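Local coordinates for gluconate kinase (Lactobacillus acidophilus, PDB 3LL3), which probably transfers a phosphate from ATP to a sugar or sugar acid and binds ATP and D-xylulose, at residues S243-N248 against R266-Q271; S252-L257 against A396-G401; T124-H129 against F281-D286; T431-F436 against S449-F454; S78-L83 against G236-Y241. All blocks are in the same frame, centred on the assembly; numbering follows the deposited sequence.

Contact 1 (S243-N248 against R266-Q271)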
# COMPACT_ATOMS: atom_id res chain seq x y z
N SER A 243 -27.62 -10.94 -18.62
CA SER A 243 -26.88 -11.58 -17.55
C SER A 243 -27.59 -11.43 -16.20
O SER A 243 -27.45 -12.28 -15.34
CB SER A 243 -25.47 -11.00 -17.43
OG SER A 243 -24.67 -11.48 -18.49
N THR A 244 -28.33 -10.34 -16.03
CA THR A 244 -29.08 -10.09 -14.80
C THR A 244 -30.36 -10.94 -14.70
O THR A 244 -30.55 -11.69 -13.72
CB THR A 244 -29.42 -8.59 -14.65
OG1 THR A 244 -28.23 -7.81 -14.78
CG2 THR A 244 -30.05 -8.32 -13.27
N ILE A 245 -31.23 -10.84 -15.71
CA ILE A 245 -32.40 -11.71 -15.69
C ILE A 245 -32.00 -13.18 -15.87
O ILE A 245 -32.70 -14.07 -15.41
CB ILE A 245 -33.49 -11.32 -16.72
CG1 ILE A 245 -33.05 -11.61 -18.15
CG2 ILE A 245 -33.89 -9.85 -16.55
CD1 ILE A 245 -34.20 -11.51 -19.18
N GLY A 246 -30.86 -13.44 -16.52
CA GLY A 246 -30.35 -14.79 -16.70
C GLY A 246 -29.91 -15.51 -15.42
O GLY A 246 -29.65 -16.74 -15.44
N VAL A 247 -29.81 -14.77 -14.33
CA VAL A 247 -29.53 -15.34 -13.01
C VAL A 247 -30.75 -15.17 -12.10
O VAL A 247 -30.66 -15.27 -10.88
CB VAL A 247 -28.25 -14.77 -12.34
CG1 VAL A 247 -27.01 -15.08 -13.19
CG2 VAL A 247 -28.37 -13.25 -12.05
N ASN A 248 -31.89 -14.94 -12.74
CA ASN A 248 -33.17 -14.80 -12.05
C ASN A 248 -33.25 -13.60 -11.12
O ASN A 248 -34.00 -13.62 -10.14
CB ASN A 248 -33.52 -16.06 -11.28
CG ASN A 248 -35.01 -16.21 -11.06
OD1 ASN A 248 -35.80 -15.67 -11.82
ND2 ASN A 248 -35.40 -16.94 -10.01
N ARG A 266 -25.39 -5.47 -10.30
CA ARG A 266 -26.58 -4.93 -10.97
C ARG A 266 -27.88 -5.31 -10.29
O ARG A 266 -27.98 -6.34 -9.61
CB ARG A 266 -26.67 -5.47 -12.38
CG ARG A 266 -25.46 -5.27 -13.23
CD ARG A 266 -25.67 -5.99 -14.53
NE ARG A 266 -24.50 -5.92 -15.39
CZ ARG A 266 -23.71 -6.96 -15.67
NH1 ARG A 266 -23.96 -8.16 -15.14
NH2 ARG A 266 -22.67 -6.78 -16.49
N THR A 267 -28.90 -4.50 -10.55
CA THR A 267 -30.23 -4.76 -10.04
C THR A 267 -31.25 -4.07 -10.93
O THR A 267 -30.91 -3.12 -11.63
CB THR A 267 -30.36 -4.28 -8.57
OG1 THR A 267 -31.56 -4.81 -8.00
CG2 THR A 267 -30.37 -2.74 -8.50
N ILE A 268 -32.49 -4.54 -10.92
CA ILE A 268 -33.53 -4.00 -11.78
C ILE A 268 -34.60 -3.35 -10.93
O ILE A 268 -35.11 -3.97 -9.98
CB ILE A 268 -34.12 -5.11 -12.66
CG1 ILE A 268 -33.06 -5.58 -13.67
CG2 ILE A 268 -35.40 -4.64 -13.35
CD1 ILE A 268 -33.43 -6.83 -14.43
N VAL A 269 -34.92 -2.09 -11.24
CA VAL A 269 -35.88 -1.32 -10.45
C VAL A 269 -37.04 -0.87 -11.34
O VAL A 269 -36.94 -0.96 -12.57
CB VAL A 269 -35.21 -0.09 -9.77
CG1 VAL A 269 -34.19 -0.56 -8.76
CG2 VAL A 269 -34.53 0.79 -10.82
N ASP A 270 -38.13 -0.40 -10.74
CA ASP A 270 -39.34 -0.13 -11.54
C ASP A 270 -39.45 1.30 -12.09
O ASP A 270 -40.42 1.63 -12.77
CB ASP A 270 -40.63 -0.51 -10.81
CG ASP A 270 -40.78 0.18 -9.47
OD1 ASP A 270 -40.05 1.15 -9.19
OD2 ASP A 270 -41.64 -0.26 -8.69
N GLN A 271 -38.46 2.13 -11.80
CA GLN A 271 -38.46 3.47 -12.35
C GLN A 271 -37.04 3.99 -12.57
O GLN A 271 -36.08 3.44 -12.00
CB GLN A 271 -39.28 4.42 -11.46
CG GLN A 271 -38.81 4.55 -10.03
CD GLN A 271 -39.85 5.22 -9.13
OE1 GLN A 271 -41.01 5.38 -9.53
NE2 GLN A 271 -39.45 5.60 -7.92
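Thr244, near the end of helix 239-245, and Arg266, on strand 263-269, bring their CA atoms to 6.9 Å, with no hydrogen bond across the gap. Thr244 carries the contact with both branches. Its OG1 comes to 3.2 Å from Arg266 CD, against the extended part of the arginine chain, while its polar partner is Gly240 O one helix turn back. The other branch, CG2, is anti to the backbone N (OG1 at chi1 -53°) and reaches Ile268 CD1 at 3.9 Å. Ile245 CG2 meets the same Ile268 methyl at 3.7 Å. The helix ends here in a Schellman motif: Asn248, with positive phi, is C-prime, Asn248 N binds Ile245 O at 2.9 Å and Ala249 N returns to Thr244 O. An alanine in place of Thr244 would probably open a gap beside Ile268 CD1 and the Arg266 chain and cost Gly240 O its hydroxyl partner. Farther along, Ser243 CB approaches Arg266 NH1 at 3.9 Å; the arginine side chain also touches the bound D-xylulose.

Contact 2 (S252-L257 against A396-G401)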
# COMPACT_ATOMS: atom_id res chain seq x y z
N SER A 252 -35.99 -5.81 -7.71
CA SER A 252 -35.13 -5.14 -6.75
C SER A 252 -34.87 -5.92 -5.46
O SER A 252 -34.01 -5.52 -4.67
CB SER A 252 -35.70 -3.77 -6.42
OG SER A 252 -36.99 -3.91 -5.86
N ASP A 253 -35.61 -7.00 -5.22
CA ASP A 253 -35.37 -7.85 -4.05
C ASP A 253 -34.07 -8.62 -4.23
O ASP A 253 -33.52 -9.15 -3.26
CB ASP A 253 -36.52 -8.83 -3.80
CG ASP A 253 -37.78 -8.17 -3.24
OD1 ASP A 253 -37.69 -7.12 -2.57
OD2 ASP A 253 -38.88 -8.70 -3.48
N HIS A 254 -33.59 -8.70 -5.46
CA HIS A 254 -32.32 -9.36 -5.76
C HIS A 254 -31.31 -8.42 -6.43
O HIS A 254 -31.70 -7.39 -7.00
CB HIS A 254 -32.55 -10.58 -6.66
CG HIS A 254 -33.18 -11.75 -5.96
ND1 HIS A 254 -34.47 -11.73 -5.47
CD2 HIS A 254 -32.71 -12.99 -5.70
CE1 HIS A 254 -34.76 -12.90 -4.93
NE2 HIS A 254 -33.70 -13.68 -5.06
N CYS A 255 -30.03 -8.75 -6.33
CA CYS A 255 -28.97 -8.13 -7.14
C CYS A 255 -28.25 -9.25 -7.88
O CYS A 255 -28.25 -10.40 -7.43
CB CYS A 255 -27.95 -7.41 -6.25
SG CYS A 255 -28.50 -5.85 -5.49
N ALA A 256 -27.61 -8.95 -9.00
CA ALA A 256 -26.74 -9.91 -9.65
C ALA A 256 -25.28 -9.45 -9.53
O ALA A 256 -24.94 -8.30 -9.87
CB ALA A 256 -27.13 -10.12 -11.11
N LEU A 257 -24.44 -10.33 -9.00
CA LEU A 257 -23.01 -10.08 -8.85
C LEU A 257 -22.27 -11.08 -9.73
O LEU A 257 -22.33 -12.31 -9.51
CB LEU A 257 -22.58 -10.29 -7.40
CG LEU A 257 -21.06 -10.28 -7.17
CD1 LEU A 257 -20.54 -8.86 -7.41
CD2 LEU A 257 -20.71 -10.77 -5.80
N ALA A 396 -31.03 -11.42 -1.43
CA ALA A 396 -30.06 -12.38 -1.94
C ALA A 396 -29.25 -11.71 -3.04
O ALA A 396 -29.71 -10.78 -3.68
CB ALA A 396 -30.74 -13.63 -2.47
N ILE A 397 -28.03 -12.20 -3.21
CA ILE A 397 -27.16 -11.83 -4.30
C ILE A 397 -27.01 -13.08 -5.14
O ILE A 397 -26.50 -14.10 -4.64
CB ILE A 397 -25.74 -11.44 -3.83
CG1 ILE A 397 -25.78 -10.37 -2.73
CG2 ILE A 397 -24.90 -11.00 -5.02
CD1 ILE A 397 -26.43 -9.10 -3.13
N ASN A 398 -27.48 -13.02 -6.38
CA ASN A 398 -27.30 -14.12 -7.31
C ASN A 398 -25.95 -14.00 -8.01
O ASN A 398 -25.74 -13.07 -8.78
CB ASN A 398 -28.44 -14.16 -8.33
CG ASN A 398 -29.80 -14.26 -7.66
OD1 ASN A 398 -30.84 -14.27 -8.31
ND2 ASN A 398 -29.79 -14.33 -6.34
N ALA A 399 -25.07 -14.96 -7.74
CA ALA A 399 -23.65 -14.81 -8.03
C ALA A 399 -23.10 -15.81 -9.04
O ALA A 399 -23.40 -17.00 -8.99
CB ALA A 399 -22.85 -14.91 -6.73
N THR A 400 -22.23 -15.31 -9.91
CA THR A 400 -21.60 -16.13 -10.92
C THR A 400 -20.18 -15.61 -11.15
O THR A 400 -19.84 -14.54 -10.66
CB THR A 400 -22.36 -16.01 -12.27
OG1 THR A 400 -22.48 -14.63 -12.63
CG2 THR A 400 -23.77 -16.62 -12.17
N GLY A 401 -19.39 -16.35 -11.91
CA GLY A 401 -18.08 -15.88 -12.32
C GLY A 401 -16.93 -16.66 -11.72
O GLY A 401 -17.02 -17.13 -10.61
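Cys255 and Leu257 pair with Ile397 and Ala399 as parallel strands, with Ala256 facing Asn398 between them; the axes of 254-257 and 396-400 approach to 4.6 Å at an angle of 23°. Three good backbone bonds zip them together: Asn398 N to Cys255 O at 2.9 Å, Leu257 N to Asn398 O at 3.0 Å, and Thr400 N to Leu257 O at 3.0 Å. At the start of the pairing, Cys255 N reaches Ala396 O in a weak bond of 3.4 Å. On one face Ile397 sits between two neighbours. Its CG2, anti to the backbone N (CG1 at chi1 -52°), presses on Leu257 CB at 3.4 Å, tighter than usual van der Waals contact, and its CD1 lies 3.9 Å from Cys255 CB. Ile265 of strand 263-269 packs on Cys255 and Leu257 too. The opposite face bears His254, Ala396 and Asn398; the imidazole and amide planes stand 69° apart where they meet. Thr400 OG1 is bound by Asn258 OD1. This is one of two parallel pairs in the C-terminal mixed sheet of an actin-like ATPase fold, with strand 254-259 in the sheet's middle, and strand 396-400 runs directly into Gly401, which touches the bound ATP.

Contact 3 (T124-H129 against F281-D286). With DXP (1-deoxy-D-xylulose-5-phosphate), chain D; XUL (D-xylulose), chain E.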
# COMPACT_ATOMS: atom_id res chain seq x y z
N THR A 124 -29.78 10.43 -19.46
CA THR A 124 -29.72 9.11 -20.10
C THR A 124 -29.25 7.97 -19.19
O THR A 124 -29.29 6.82 -19.59
CB THR A 124 -28.81 9.12 -21.35
OG1 THR A 124 -27.43 9.22 -20.94
CG2 THR A 124 -29.16 10.30 -22.29
N GLY A 125 -28.80 8.30 -17.98
CA GLY A 125 -28.30 7.29 -17.07
C GLY A 125 -26.90 6.82 -17.40
O GLY A 125 -26.41 5.86 -16.80
N MSE A 126 -26.26 7.47 -18.37
CA MSE A 126 -24.91 7.12 -18.79
C MSE A 126 -23.83 7.77 -17.93
O MSE A 126 -23.72 9.00 -17.89
CB MSE A 126 -24.69 7.48 -20.26
CG MSE A 126 -23.25 7.28 -20.73
SE MSE A 126 -22.73 5.36 -20.55
CE MSE A 126 -20.79 5.55 -20.73
N PRO A 127 -23.04 6.95 -17.21
CA PRO A 127 -21.93 7.50 -16.42
C PRO A 127 -20.96 8.32 -17.25
O PRO A 127 -20.91 8.19 -18.48
CB PRO A 127 -21.24 6.24 -15.89
CG PRO A 127 -22.33 5.26 -15.75
CD PRO A 127 -23.28 5.52 -16.90
N MSE A 128 -20.18 9.17 -16.59
CA MSE A 128 -19.31 10.07 -17.34
C MSE A 128 -18.04 9.35 -17.76
O MSE A 128 -16.98 9.51 -17.15
CB MSE A 128 -19.03 11.33 -16.53
CG MSE A 128 -20.28 11.87 -15.85
SE MSE A 128 -19.91 13.48 -14.82
CE MSE A 128 -20.84 13.00 -13.16
N HIS A 129 -18.15 8.56 -18.82
CA HIS A 129 -17.06 7.69 -19.24
C HIS A 129 -17.00 7.59 -20.75
O HIS A 129 -18.04 7.53 -21.39
CB HIS A 129 -17.25 6.29 -18.64
CG HIS A 129 -16.02 5.44 -18.69
ND1 HIS A 129 -15.66 4.72 -19.81
CD2 HIS A 129 -15.04 5.24 -17.78
CE1 HIS A 129 -14.53 4.08 -19.57
NE2 HIS A 129 -14.13 4.38 -18.34
N PHE A 281 -24.73 3.30 -13.38
CA PHE A 281 -25.49 3.60 -14.57
C PHE A 281 -26.96 3.27 -14.33
O PHE A 281 -27.29 2.51 -13.41
CB PHE A 281 -24.95 2.84 -15.79
CG PHE A 281 -25.02 1.30 -15.68
CD1 PHE A 281 -26.25 0.65 -15.63
CD2 PHE A 281 -23.87 0.54 -15.67
CE1 PHE A 281 -26.32 -0.74 -15.57
CE2 PHE A 281 -23.93 -0.86 -15.59
CZ PHE A 281 -25.16 -1.50 -15.55
N CYS A 282 -27.82 3.85 -15.15
CA CYS A 282 -29.22 3.45 -15.19
C CYS A 282 -29.62 3.25 -16.65
O CYS A 282 -29.72 4.23 -17.41
CB CYS A 282 -30.12 4.48 -14.50
SG CYS A 282 -31.91 4.22 -14.67
N TYR A 283 -29.80 1.99 -17.05
CA TYR A 283 -30.08 1.61 -18.44
C TYR A 283 -31.49 1.02 -18.52
O TYR A 283 -31.73 -0.10 -18.03
CB TYR A 283 -29.11 0.54 -18.96
CG TYR A 283 -27.63 0.91 -18.96
CD1 TYR A 283 -27.22 2.24 -19.05
CD2 TYR A 283 -26.65 -0.08 -18.90
CE1 TYR A 283 -25.88 2.58 -19.06
CE2 TYR A 283 -25.30 0.25 -18.90
CZ TYR A 283 -24.92 1.58 -18.99
OH TYR A 283 -23.59 1.93 -19.00
N PRO A 284 -32.42 1.77 -19.13
CA PRO A 284 -33.80 1.26 -19.28
C PRO A 284 -33.87 -0.08 -20.01
O PRO A 284 -33.05 -0.33 -20.91
CB PRO A 284 -34.49 2.35 -20.12
CG PRO A 284 -33.70 3.60 -19.88
CD PRO A 284 -32.27 3.15 -19.61
N ALA A 285 -34.84 -0.91 -19.65
CA ALA A 285 -35.14 -2.14 -20.39
C ALA A 285 -36.53 -2.01 -21.04
O ALA A 285 -36.78 -2.51 -22.14
CB ALA A 285 -35.09 -3.36 -19.44
N ASP A 286 -37.42 -1.32 -20.34
CA ASP A 286 -38.73 -0.94 -20.87
C ASP A 286 -39.31 0.05 -19.88
O ASP A 286 -38.59 0.53 -18.99
CB ASP A 286 -39.65 -2.14 -21.06
CG ASP A 286 -39.80 -2.96 -19.79
OD1 ASP A 286 -40.33 -2.43 -18.79
OD2 ASP A 286 -39.39 -4.13 -19.81
C1 DXP D . -4.93 4.68 -19.04
C2 DXP D . -4.89 3.19 -18.58
C3 DXP D . -6.08 2.30 -19.01
C4 DXP D . -7.37 2.97 -18.52
C5 DXP D . -8.73 2.25 -18.35
O2 DXP D . -4.20 2.88 -17.67
O3 DXP D . -5.85 0.98 -18.71
O4 DXP D . -7.04 3.77 -17.42
O5 DXP D . -9.43 2.46 -17.15
P DXP D . -11.06 2.77 -16.97
O2P DXP D . -11.33 4.31 -17.23
O1P DXP D . -11.91 1.70 -17.82
O3P DXP D . -11.42 2.67 -15.61
C1 XUL E . -22.23 -3.03 -18.95
C2 XUL E . -21.09 -2.05 -19.26
C3 XUL E . -19.79 -2.54 -19.96
C4 XUL E . -19.87 -3.94 -20.59
C5 XUL E . -20.73 -4.00 -21.87
O1 XUL E . -22.39 -3.16 -17.55
O2 XUL E . -21.20 -0.89 -18.91
O3 XUL E . -18.75 -2.59 -19.01
O4 XUL E . -18.55 -4.33 -20.92
O5 XUL E . -20.36 -5.08 -22.69
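Gly125 and Cys282 meet backbone to backbone, their CA atoms 4.4 Å apart, and the fit depends on the missing side chain: a CB on Gly125 would fall about 2.0 Å from Cys282 O. Gly125 is the first residue past helix 116-124, with positive phi, and its carbonyl faces the strand. Cys282 N donates to Gly125 O at 3.0 Å, in the carbonyl plane and on a lone pair, with an N-H...O angle of 165°. Beside this bond the Pro127 ring is the main bump. Its CD settles against Phe281 CB at 3.3 Å, with CG just behind. Met126 (selenomethionine), bent at chi2, curls round to bring SE to the edge of the Tyr283 ring, 3.9 Å from Tyr283 OH. The two aromatic rings overlap in an offset, near-parallel way, a rim atom of each over the centre of the other: Tyr283 CE2 lies 3.3 Å above the Phe281 plane, and Phe281 CD1 lies likewise over Tyr283. D-xylulose lies beside the pair, with O1 at 3.4 Å from Phe281 CE2. His129 points to another ligand, its NE2 giving a hydrogen bond of 3.0 Å to O2P of 1-deoxy-D-xylulose-5-phosphate. The loop thus backs the edge strand of the C-terminal sheet where its aromatic residues form part of the sugar pocket.

Contact 4 (T431-F436 against S449-F454)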
# COMPACT_ATOMS: atom_id res chain seq x y z
N THR A 431 -26.71 -16.11 -22.77
CA THR A 431 -27.38 -16.91 -23.78
C THR A 431 -28.65 -17.57 -23.25
O THR A 431 -29.62 -17.73 -23.99
CB THR A 431 -26.47 -17.97 -24.43
OG1 THR A 431 -25.89 -18.78 -23.41
CG2 THR A 431 -25.35 -17.31 -25.22
N LEU A 432 -28.65 -17.94 -21.97
CA LEU A 432 -29.84 -18.52 -21.36
C LEU A 432 -31.01 -17.54 -21.45
O LEU A 432 -32.11 -17.90 -21.85
CB LEU A 432 -29.57 -18.86 -19.89
CG LEU A 432 -30.69 -19.50 -19.08
CD1 LEU A 432 -30.14 -20.28 -17.89
CD2 LEU A 432 -31.70 -18.47 -18.62
N ALA A 433 -30.77 -16.29 -21.06
CA ALA A 433 -31.82 -15.29 -21.08
C ALA A 433 -32.18 -14.89 -22.52
O ALA A 433 -33.32 -14.56 -22.79
CB ALA A 433 -31.47 -14.08 -20.23
N ALA A 434 -31.21 -14.94 -23.43
CA ALA A 434 -31.50 -14.73 -24.84
C ALA A 434 -32.44 -15.81 -25.33
O ALA A 434 -33.41 -15.53 -26.02
CB ALA A 434 -30.23 -14.71 -25.69
N MSE A 435 -32.16 -17.05 -24.91
CA MSE A 435 -33.00 -18.19 -25.25
C MSE A 435 -34.40 -17.95 -24.69
O MSE A 435 -35.40 -18.22 -25.37
CB MSE A 435 -32.37 -19.49 -24.74
CG MSE A 435 -33.21 -20.76 -24.86
SE MSE A 435 -34.50 -21.00 -23.40
CE MSE A 435 -33.30 -21.60 -21.94
N PHE A 436 -34.47 -17.41 -23.48
CA PHE A 436 -35.76 -17.13 -22.85
C PHE A 436 -36.58 -16.05 -23.61
O PHE A 436 -37.81 -16.17 -23.75
CB PHE A 436 -35.60 -16.76 -21.37
CG PHE A 436 -36.91 -16.49 -20.68
CD1 PHE A 436 -37.69 -17.52 -20.21
CD2 PHE A 436 -37.36 -15.19 -20.51
CE1 PHE A 436 -38.90 -17.28 -19.58
CE2 PHE A 436 -38.56 -14.94 -19.89
CZ PHE A 436 -39.33 -15.99 -19.43
N SER A 449 -40.91 -13.62 -14.93
CA SER A 449 -40.62 -14.45 -13.76
C SER A 449 -40.47 -15.92 -14.13
O SER A 449 -39.87 -16.70 -13.39
CB SER A 449 -41.70 -14.28 -12.69
OG SER A 449 -42.98 -14.63 -13.18
N GLU A 450 -41.02 -16.29 -15.27
CA GLU A 450 -40.96 -17.69 -15.66
C GLU A 450 -39.54 -18.13 -15.99
O GLU A 450 -39.26 -19.32 -16.07
CB GLU A 450 -41.93 -17.98 -16.82
CG GLU A 450 -43.40 -17.74 -16.46
CD GLU A 450 -44.32 -17.72 -17.68
OE1 GLU A 450 -43.95 -18.32 -18.71
OE2 GLU A 450 -45.40 -17.10 -17.61
N ILE A 451 -38.63 -17.18 -16.18
CA ILE A 451 -37.23 -17.51 -16.47
C ILE A 451 -36.61 -18.31 -15.32
O ILE A 451 -35.63 -19.03 -15.51
CB ILE A 451 -36.37 -16.25 -16.74
CG1 ILE A 451 -35.10 -16.63 -17.49
CG2 ILE A 451 -36.04 -15.53 -15.42
CD1 ILE A 451 -34.36 -15.44 -18.06
N GLY A 452 -37.21 -18.19 -14.14
CA GLY A 452 -36.78 -18.96 -12.98
C GLY A 452 -36.71 -20.45 -13.21
O GLY A 452 -35.93 -21.16 -12.57
N GLN A 453 -37.51 -20.97 -14.14
CA GLN A 453 -37.48 -22.41 -14.33
C GLN A 453 -36.22 -22.83 -15.07
O GLN A 453 -35.83 -24.00 -15.01
CB GLN A 453 -38.74 -22.93 -15.01
CG GLN A 453 -39.01 -22.38 -16.36
CD GLN A 453 -40.34 -22.91 -16.90
OE1 GLN A 453 -40.46 -24.09 -17.25
NE2 GLN A 453 -41.33 -22.02 -16.97
N PHE A 454 -35.59 -21.88 -15.74
CA PHE A 454 -34.40 -22.16 -16.52
C PHE A 454 -33.15 -21.74 -15.76
O PHE A 454 -32.14 -22.43 -15.79
CB PHE A 454 -34.50 -21.46 -17.88
CG PHE A 454 -35.72 -21.87 -18.64
CD1 PHE A 454 -35.80 -23.12 -19.22
CD2 PHE A 454 -36.82 -21.04 -18.70
CE1 PHE A 454 -36.93 -23.52 -19.89
CE2 PHE A 454 -37.95 -21.42 -19.38
CZ PHE A 454 -38.01 -22.67 -19.97
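Phe436, on helix 429-441, and Ile451, in the 3-10 segment that follows on the way to strand 457-461, make the centre of a packing of apolar side chains, with no hydrogen bond across, between a helix and the chain that folds back on it. With CG anti to the backbone N (chi1 -179°), the Phe436 ring offers one face to Ile451, whose CB sits 3.8 Å from the ring centroid and 3° off its normal in a CH-pi contact. Phe454 closes in at the ring's edge, its CE2 near the Phe436 plane. An alanine here in place of Phe436 would probably leave Ile451 CB over a gap and take away the Phe454 ring's neighbour at CD2. One turn earlier, Leu432 CD2 touches Ile451 CG1 at 4.0 Å, and Ala433 CB meets Ile451 CD1 at 3.9 Å. Ile451 also packs on Ile245 of helix 239-245. Met435 (selenomethionine), bent at chi2 and chi3, crosses Phe454 at about a right angle and sets its CE 4.0 Å from Phe454 CD1. With SE 4.9 Å from the Phe454 ring centroid, it completes a Met-aromatic contact.

Contact 5 (S78-L83 against G236-Y241). With XUL (D-xylulose), chain E.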
# COMPACT_ATOMS: atom_id res chain seq x y z
N SER A 78 -25.41 -9.27 -26.43
CA SER A 78 -24.31 -8.55 -27.07
C SER A 78 -23.57 -7.60 -26.12
O SER A 78 -24.19 -6.99 -25.25
CB SER A 78 -24.85 -7.76 -28.28
OG SER A 78 -23.85 -6.94 -28.84
N GLN A 79 -22.26 -7.47 -26.32
CA GLN A 79 -21.48 -6.42 -25.70
C GLN A 79 -22.18 -5.08 -25.91
O GLN A 79 -22.94 -4.92 -26.86
CB GLN A 79 -20.10 -6.35 -26.35
CG GLN A 79 -20.16 -5.94 -27.80
CD GLN A 79 -18.84 -6.08 -28.53
OE1 GLN A 79 -18.52 -7.14 -29.09
NE2 GLN A 79 -18.07 -5.00 -28.56
N MSE A 80 -21.92 -4.13 -25.03
CA MSE A 80 -22.56 -2.82 -25.06
C MSE A 80 -21.60 -1.73 -25.50
O MSE A 80 -20.39 -1.93 -25.50
CB MSE A 80 -23.10 -2.47 -23.68
CG MSE A 80 -24.11 -3.45 -23.17
SE MSE A 80 -24.88 -2.88 -21.46
CE MSE A 80 -26.11 -1.49 -22.17
N HIS A 81 -22.16 -0.60 -25.90
CA HIS A 81 -21.41 0.63 -26.10
C HIS A 81 -20.58 0.65 -27.39
O HIS A 81 -19.82 1.59 -27.61
CB HIS A 81 -20.49 0.92 -24.90
CG HIS A 81 -21.15 0.74 -23.56
ND1 HIS A 81 -22.32 1.38 -23.20
CD2 HIS A 81 -20.79 0.00 -22.48
CE1 HIS A 81 -22.66 1.03 -21.98
NE2 HIS A 81 -21.74 0.19 -21.52
N SER A 82 -20.71 -0.37 -28.23
CA SER A 82 -19.93 -0.40 -29.46
C SER A 82 -20.53 0.58 -30.48
O SER A 82 -21.72 0.88 -30.44
CB SER A 82 -19.85 -1.81 -30.06
OG SER A 82 -21.08 -2.19 -30.68
N LEU A 83 -19.69 1.06 -31.38
CA LEU A 83 -20.10 2.08 -32.33
C LEU A 83 -19.50 1.78 -33.70
O LEU A 83 -18.29 1.57 -33.82
CB LEU A 83 -19.66 3.46 -31.85
CG LEU A 83 -20.05 4.61 -32.78
CD1 LEU A 83 -21.57 4.61 -32.96
CD2 LEU A 83 -19.56 5.94 -32.23
N GLY A 236 -33.35 -9.49 -29.26
CA GLY A 236 -32.39 -9.69 -28.18
C GLY A 236 -32.10 -8.44 -27.37
O GLY A 236 -32.85 -7.47 -27.44
N ALA A 237 -31.00 -8.46 -26.61
CA ALA A 237 -30.71 -7.41 -25.64
C ALA A 237 -29.24 -7.37 -25.27
O ALA A 237 -28.42 -8.10 -25.83
CB ALA A 237 -31.56 -7.59 -24.39
N SER A 238 -28.91 -6.51 -24.32
CA SER A 238 -27.52 -6.30 -23.90
C SER A 238 -27.05 -7.42 -22.96
O SER A 238 -27.86 -8.05 -22.26
CB SER A 238 -27.42 -4.97 -23.18
OG SER A 238 -28.13 -5.01 -21.96
N ASP A 239 -25.73 -7.65 -22.90
CA ASP A 239 -25.18 -8.66 -22.01
C ASP A 239 -25.46 -8.32 -20.54
O ASP A 239 -25.74 -9.20 -19.73
CB ASP A 239 -23.68 -8.82 -22.26
CG ASP A 239 -22.91 -7.50 -22.17
OD1 ASP A 239 -23.52 -6.45 -21.85
OD2 ASP A 239 -21.68 -7.49 -22.42
N GLY A 240 -25.41 -7.03 -20.22
CA GLY A 240 -25.70 -6.57 -18.87
C GLY A 240 -27.10 -6.91 -18.39
O GLY A 240 -27.29 -7.42 -17.28
N TYR A 241 -28.10 -6.61 -19.21
CA TYR A 241 -29.48 -6.90 -18.88
C TYR A 241 -29.74 -8.39 -18.85
O TYR A 241 -30.33 -8.91 -17.90
CB TYR A 241 -30.41 -6.26 -19.91
CG TYR A 241 -31.86 -6.65 -19.70
CD1 TYR A 241 -32.60 -6.13 -18.64
CD2 TYR A 241 -32.47 -7.55 -20.55
CE1 TYR A 241 -33.93 -6.49 -18.46
CE2 TYR A 241 -33.79 -7.92 -20.37
CZ TYR A 241 -34.52 -7.39 -19.33
OH TYR A 241 -35.82 -7.77 -19.18
C1 XUL E . -22.23 -3.03 -18.95
C2 XUL E . -21.09 -2.05 -19.26
C3 XUL E . -19.79 -2.54 -19.96
C4 XUL E . -19.87 -3.94 -20.59
C5 XUL E . -20.73 -4.00 -21.87
O1 XUL E . -22.39 -3.16 -17.55
O2 XUL E . -21.20 -0.89 -18.91
O3 XUL E . -18.75 -2.59 -19.01
O4 XUL E . -18.55 -4.33 -20.92
O5 XUL E . -20.36 -5.08 -22.69
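Ser78 and Asp239 are joined where strands 70-78 and 232-238 run side by side: Asp239 N gives a 2.9 Å bond to Ser78 O. This end is close-packed. Met80 (selenomethionine) wedges in with its CG 3.3 Å from Asp239 OD1 and 3.6 Å from Ser238 CB. Ser238 is the N-cap of helix 239-245, its OG accepting from Tyr241 N. The join is looser one step back along the strands, where Ser78 N reaches Ala237 O at 3.3 Å in a weak, bent bond. On the ligand side the segments are bridged by D-xylulose. His81, its ring covered on one face by Met80 CB, sends NE2 to the sugar's O2 at 2.9 Å. The terminal hydroxyl O5 is gripped twice, receiving Met80 N at 3.0 Å and donating to Asp239 OD2 at 2.8 Å. Since O5 is the position xylulose kinases phosphorylate, this grip is consistent with the contact holding the acceptor hydroxyl against a carboxylate.

Contacts 1 and 5 share helix 239-245: its start meets D-xylulose in contact 5, and its end reaches the C-terminal sheet in contact 1. Contact 2 continues that sheet, about 8 Å from contact 1 between centres, with Arg266 O and Ala256 N 2.7 Å apart. Contact 3 lies at the sheet's far edge, about 19 Å from contact 2 between centres. It adjoins contact 5 at the sugar pocket, with Tyr283 OH 3.2 Å from His81 CE1, and both touch D-xylulose. Contact 2 instead leads to the ATP. Contact 4 lies away from the sugar, about 24 Å from contact 3 between centres, but packs on contact 1 through Ala433 CB, 3.6 Å from Ile245 CG1.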